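Local coordinates for putative mandelate racemase (Salmonella typhimurium, PDB 2O56), which is of unknown specific function but binds magnesium, belongs to the mandelate racemase branch of the enolase superfamily and may act as a hydro-lyase, at residues Ala76-Met81 / Trp277-Arg282; Lys60-Ile65 / Ser100-Ala105. All coordinates share one frame; numbering follows the deposited sequence.

How the contacts relate
Both contacts are buried, yet they do different jobs in the fold. Contact 1 runs between domains: helix 74-83 of the N-terminal capping domain reaches helix 277-286 of the C-terminal barrel, through indole rings and a water-bridged pair of charges. Contact 2 stays inside the capping domain, where helix 52-66 meets helix 93-114 through aliphatic carbon. Helix 74-83, which lies between those two in sequence, ties them together. Its Met81 packs on both sides of contact 2, and Lys80 NZ lies 2.7 Å from Ile65 O, a probable hydrogen bond. The centres are about 14 Å apart, and both contacts touch the third subunit.

Contact 1 of 2, residues Ala76-Met81 / Trp277-Arg282; sequences AIWEKM and WRWGYR
Trp78 drives the edge of its six-membered ring into the face of Trp277, a T-shaped pair with ring centroids 5.0 Å apart and planes at 75°. The leading atom is CZ2, which sits 3.8 Å from Trp277 CD1, while its neighbour CH2 lies above the same indole, offset toward the rim. CH2 also meets Trp279 CZ3 at 3.9 Å, so the far corner of Trp78 fits into the angle between two tryptophans of the barrel helix. The reach is long. The helix axes come no closer than 14.1 Å, and Trp78 bridges the gap because its CG is anti to the backbone N (chi1 -156°), sending the indole out from helix 74-83. Its NE1 is bonded to the Gly301 carbonyl, which helps to set the rotation of the ring.

That is the tight half; beyond Trp279 the packing gives way to polar groups. Arg278 brings NH2 to within 4.0 Å of Trp78 CZ3, with that carbon at the edge of the guanidinium and the two planes 63° apart, so this is not a stack. Past this point Glu79 OE1 and Arg278 NH2 stand 5.1 Å apart, too far for a direct salt bridge. One water fills the interval, donating to OE1 at 2.7 Å and accepting from Arg278 NH2 at 3.0 Å. Both charged groups have further partners: Arg278 NE pairs with Glu305 and its NH1 with the Asp311 carbonyl of the second subunit, while Glu79 OE2 pairs with Lys83.

Where capping domain and barrel meet, then, ring edges and faces supply the close fit, and the opposite charges act through a water. Their attraction is probably softened by that spacing, and the arginine is shared between the domain boundary and the subunit interface.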
# COMPACT_ATOMS: atom_id res chain seq x y z
N ALA A 76 -12.14 -17.17 -30.80
CA ALA A 76 -12.91 -18.25 -30.18
C ALA A 76 -12.06 -19.49 -29.96
O ALA A 76 -12.21 -20.17 -28.96
CB ALA A 76 -14.14 -18.58 -31.02
N ILE A 77 -11.15 -19.79 -30.89
CA ILE A 77 -10.33 -20.98 -30.75
C ILE A 77 -9.31 -20.76 -29.62
O ILE A 77 -9.09 -21.65 -28.80
CB ILE A 77 -9.64 -21.38 -32.08
CG1 ILE A 77 -10.64 -22.05 -33.03
CG2 ILE A 77 -8.43 -22.30 -31.85
CD1 ILE A 77 -10.34 -21.85 -34.51
N TRP A 78 -8.72 -19.56 -29.55
CA TRP A 78 -7.78 -19.24 -28.47
C TRP A 78 -8.45 -19.43 -27.09
O TRP A 78 -7.92 -20.10 -26.21
CB TRP A 78 -7.23 -17.82 -28.62
CG TRP A 78 -5.88 -17.68 -27.91
CD1 TRP A 78 -4.65 -17.86 -28.45
CD2 TRP A 78 -5.67 -17.40 -26.52
NE1 TRP A 78 -3.67 -17.68 -27.49
CE2 TRP A 78 -4.26 -17.38 -26.30
CE3 TRP A 78 -6.52 -17.13 -25.45
CZ2 TRP A 78 -3.70 -17.14 -25.03
CZ3 TRP A 78 -5.95 -16.87 -24.19
CH2 TRP A 78 -4.56 -16.87 -24.00
N GLU A 79 -9.64 -18.88 -26.94
CA GLU A 79 -10.34 -18.93 -25.66
C GLU A 79 -10.83 -20.35 -25.35
O GLU A 79 -10.96 -20.71 -24.19
CB GLU A 79 -11.50 -17.92 -25.66
CG GLU A 79 -12.24 -17.81 -24.32
CD GLU A 79 -11.64 -16.80 -23.35
OE1 GLU A 79 -10.52 -16.28 -23.60
OE2 GLU A 79 -12.29 -16.53 -22.32
N LYS A 80 -11.12 -21.14 -26.37
CA LYS A 80 -11.39 -22.56 -26.15
C LYS A 80 -10.17 -23.29 -25.63
O LYS A 80 -10.27 -24.12 -24.73
CB LYS A 80 -11.89 -23.23 -27.44
CG LYS A 80 -12.51 -24.60 -27.22
CD LYS A 80 -12.84 -25.26 -28.57
CE LYS A 80 -13.18 -26.74 -28.36
NZ LYS A 80 -13.78 -27.38 -29.56
N MET A 81 -9.01 -22.99 -26.21
CA MET A 81 -7.77 -23.60 -25.72
C MET A 81 -7.47 -23.18 -24.27
O MET A 81 -6.98 -23.99 -23.46
CB MET A 81 -6.62 -23.33 -26.67
CG MET A 81 -6.79 -24.02 -28.06
SD MET A 81 -5.24 -24.01 -28.97
CE MET A 81 -5.04 -22.29 -29.49
N TRP A 277 1.34 -14.96 -21.94
CA TRP A 277 -0.02 -14.39 -22.03
C TRP A 277 -0.12 -13.01 -21.37
O TRP A 277 0.80 -12.57 -20.69
CB TRP A 277 -1.12 -15.34 -21.54
CG TRP A 277 -1.05 -16.76 -22.05
CD1 TRP A 277 -0.38 -17.22 -23.14
CD2 TRP A 277 -1.70 -17.90 -21.47
NE1 TRP A 277 -0.56 -18.58 -23.27
CE2 TRP A 277 -1.37 -19.02 -22.26
CE3 TRP A 277 -2.53 -18.08 -20.35
CZ2 TRP A 277 -1.83 -20.30 -21.96
CZ3 TRP A 277 -2.99 -19.36 -20.07
CH2 TRP A 277 -2.64 -20.46 -20.88
N ARG A 278 -1.22 -12.31 -21.62
CA ARG A 278 -1.49 -11.06 -20.92
C ARG A 278 -1.37 -11.26 -19.39
O ARG A 278 -0.82 -10.41 -18.69
CB ARG A 278 -2.93 -10.62 -21.22
CG ARG A 278 -3.17 -9.95 -22.58
CD ARG A 278 -4.67 -9.98 -22.89
NE ARG A 278 -5.11 -11.33 -23.28
CZ ARG A 278 -6.38 -11.67 -23.52
NH1 ARG A 278 -7.34 -10.77 -23.40
NH2 ARG A 278 -6.70 -12.91 -23.87
N TRP A 279 -1.92 -12.36 -18.88
CA TRP A 279 -1.89 -12.65 -17.45
C TRP A 279 -0.44 -12.72 -16.88
O TRP A 279 -0.17 -12.25 -15.77
CB TRP A 279 -2.64 -13.95 -17.16
CG TRP A 279 -4.12 -13.85 -17.43
CD1 TRP A 279 -5.11 -13.57 -16.50
CD2 TRP A 279 -4.80 -14.07 -18.68
NE1 TRP A 279 -6.36 -13.61 -17.11
CE2 TRP A 279 -6.20 -13.90 -18.44
CE3 TRP A 279 -4.37 -14.39 -19.98
CZ2 TRP A 279 -7.16 -14.03 -19.46
CZ3 TRP A 279 -5.32 -14.51 -20.98
CH2 TRP A 279 -6.71 -14.34 -20.71
N GLY A 280 0.48 -13.27 -17.66
CA GLY A 280 1.85 -13.44 -17.19
C GLY A 280 2.58 -12.11 -17.15
O GLY A 280 3.44 -11.88 -16.28
N TYR A 281 2.27 -11.24 -18.10
CA TYR A 281 2.84 -9.90 -18.10
C TYR A 281 2.26 -8.96 -17.06
O TYR A 281 2.97 -8.10 -16.54
CB TYR A 281 2.85 -9.28 -19.50
CG TYR A 281 3.87 -9.95 -20.36
CD1 TYR A 281 5.17 -9.43 -20.44
CD2 TYR A 281 3.57 -11.13 -21.04
CE1 TYR A 281 6.12 -10.05 -21.20
CE2 TYR A 281 4.53 -11.77 -21.81
CZ TYR A 281 5.80 -11.21 -21.89
OH TYR A 281 6.79 -11.82 -22.64
N ARG A 282 0.97 -9.13 -16.76
CA ARG A 282 0.28 -8.24 -15.84
C ARG A 282 1.08 -7.76 -14.60
O ARG A 282 1.21 -6.55 -14.40
CB ARG A 282 -1.09 -8.78 -15.45
CG ARG A 282 -1.85 -7.84 -14.53
CD ARG A 282 -2.86 -8.55 -13.62
NE ARG A 282 -2.21 -9.56 -12.79
CZ ARG A 282 -1.59 -9.29 -11.63
NH1 ARG A 282 -1.55 -8.06 -11.14
NH2 ARG A 282 -1.01 -10.27 -10.97
O HOH W 1 -9.10 -14.40 -24.96

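Contact 2 of 2, residues Lys60-Ile65 / Ser100-Ala105; sequences KDLSAI and SGIDIA
Ile102 leaves its helix toward helix 52-66 and touches it with one atom, the terminal methyl CD1. That methyl lands 3.5 Å from Leu62 CB, low on the leucine side chain and close to its backbone. Orientation explains the spot. Ile102 has CG1 anti to its carbonyl carbon (chi1 -73°) and continues extended to CD1, making a straight probe, whereas the other branch, CG2, turns off toward helix 74-83. Leu62 also leaves its helix in the direction of Ile102, but beyond CB the leucine only skirts the methyl, with CG 4.6 Å from Ile102 CD1 and the leucine's own CD1 about level with it, while CD2 lies farther off. The end of the isoleucine thus meets the root of the leucine, and the forked leucine end is left to other neighbours.

Ser63 borders the same methyl from the next position along the helix. Its OG stands 4.1 Å from Ile102 CD1, a plain van der Waals approach. The hydroxyl is bonded to the carbonyl of Ala59 one turn back, so its polarity is met within its own helix and it can sit beside a hydrocarbon.

The remaining surfaces of these side chains belong to the wider capping-domain core. Ile102 also packs on Val30 and Ile32 of strand 28-34, Leu62 and Ile102 both touch Met81, and Leu62 reaches Val50 of the third subunit.

The helices come together here with Ser63 and Ile102 as the nearest backbone pair, CA to CA 7.8 Å, and only 97 Å² is buried between the segments. With one methyl doing the touching and the nearby hydroxyl already bonded, the link is dispersive and hydrophobic, one small piece of helix packing against the domain's sheet.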
# COMPACT_ATOMS: atom_id res chain seq x y z
N LYS A 60 -0.56 -32.02 -30.46
CA LYS A 60 -1.42 -33.17 -30.80
C LYS A 60 -2.73 -33.16 -30.03
O LYS A 60 -3.80 -33.27 -30.61
CB LYS A 60 -0.66 -34.49 -30.55
CG LYS A 60 -1.29 -35.74 -31.11
CD LYS A 60 -0.63 -36.98 -30.54
CE LYS A 60 -1.52 -37.69 -29.55
NZ LYS A 60 -0.73 -38.68 -28.77
N ASP A 61 -2.65 -33.03 -28.71
CA ASP A 61 -3.86 -33.03 -27.87
C ASP A 61 -4.79 -31.84 -28.14
O ASP A 61 -6.02 -32.00 -28.19
CB ASP A 61 -3.51 -33.09 -26.38
CG ASP A 61 -3.06 -34.47 -25.94
OD1 ASP A 61 -3.23 -35.47 -26.70
OD2 ASP A 61 -2.52 -34.55 -24.81
N LEU A 62 -4.20 -30.65 -28.29
CA LEU A 62 -4.95 -29.43 -28.67
C LEU A 62 -5.59 -29.55 -30.06
O LEU A 62 -6.75 -29.16 -30.26
CB LEU A 62 -4.06 -28.17 -28.54
CG LEU A 62 -3.70 -27.74 -27.11
CD1 LEU A 62 -2.62 -26.66 -27.04
CD2 LEU A 62 -4.93 -27.28 -26.38
N SER A 63 -4.87 -30.14 -31.01
CA SER A 63 -5.39 -30.34 -32.36
C SER A 63 -6.70 -31.11 -32.39
O SER A 63 -7.60 -30.76 -33.16
CB SER A 63 -4.35 -30.98 -33.25
OG SER A 63 -3.24 -30.10 -33.38
N ALA A 64 -6.82 -32.13 -31.54
CA ALA A 64 -8.06 -32.91 -31.41
C ALA A 64 -9.28 -32.05 -31.17
O ALA A 64 -10.36 -32.41 -31.61
CB ALA A 64 -7.93 -33.96 -30.31
N ILE A 65 -9.12 -30.93 -30.47
CA ILE A 65 -10.29 -30.15 -30.07
C ILE A 65 -10.71 -29.09 -31.09
O ILE A 65 -11.81 -28.54 -30.98
CB ILE A 65 -10.20 -29.58 -28.61
CG1 ILE A 65 -9.28 -28.38 -28.53
CG2 ILE A 65 -9.76 -30.66 -27.64
CD1 ILE A 65 -9.56 -27.49 -27.32
N SER A 100 0.42 -21.61 -29.21
CA SER A 100 1.02 -20.60 -30.06
C SER A 100 1.22 -21.12 -31.47
O SER A 100 0.89 -20.44 -32.43
CB SER A 100 2.38 -20.17 -29.49
OG SER A 100 2.25 -19.72 -28.14
N GLY A 101 1.76 -22.34 -31.59
CA GLY A 101 1.94 -22.98 -32.88
C GLY A 101 0.66 -23.04 -33.67
O GLY A 101 0.63 -22.68 -34.84
N ILE A 102 -0.40 -23.49 -33.00
CA ILE A 102 -1.74 -23.58 -33.59
C ILE A 102 -2.26 -22.22 -34.00
O ILE A 102 -2.76 -22.05 -35.12
CB ILE A 102 -2.70 -24.26 -32.62
CG1 ILE A 102 -2.37 -25.76 -32.57
CG2 ILE A 102 -4.15 -24.06 -33.02
CD1 ILE A 102 -3.09 -26.51 -31.51
N ASP A 103 -2.11 -21.25 -33.11
CA ASP A 103 -2.63 -19.91 -33.34
C ASP A 103 -2.00 -19.25 -34.55
O ASP A 103 -2.71 -18.64 -35.34
CB ASP A 103 -2.40 -19.03 -32.11
CG ASP A 103 -3.03 -17.66 -32.26
OD1 ASP A 103 -4.27 -17.55 -32.12
OD2 ASP A 103 -2.28 -16.70 -32.55
N ILE A 104 -0.67 -19.36 -34.66
CA ILE A 104 0.07 -18.79 -35.78
C ILE A 104 -0.45 -19.39 -37.11
O ILE A 104 -0.69 -18.66 -38.07
CB ILE A 104 1.61 -19.04 -35.67
CG1 ILE A 104 2.22 -18.25 -34.51
CG2 ILE A 104 2.31 -18.66 -36.98
CD1 ILE A 104 3.54 -18.79 -34.05
N ALA A 105 -0.66 -20.70 -37.12
CA ALA A 105 -1.15 -21.39 -38.32
C ALA A 105 -2.57 -20.96 -38.71
O ALA A 105 -2.92 -20.94 -39.88
CB ALA A 105 -1.06 -22.90 -38.12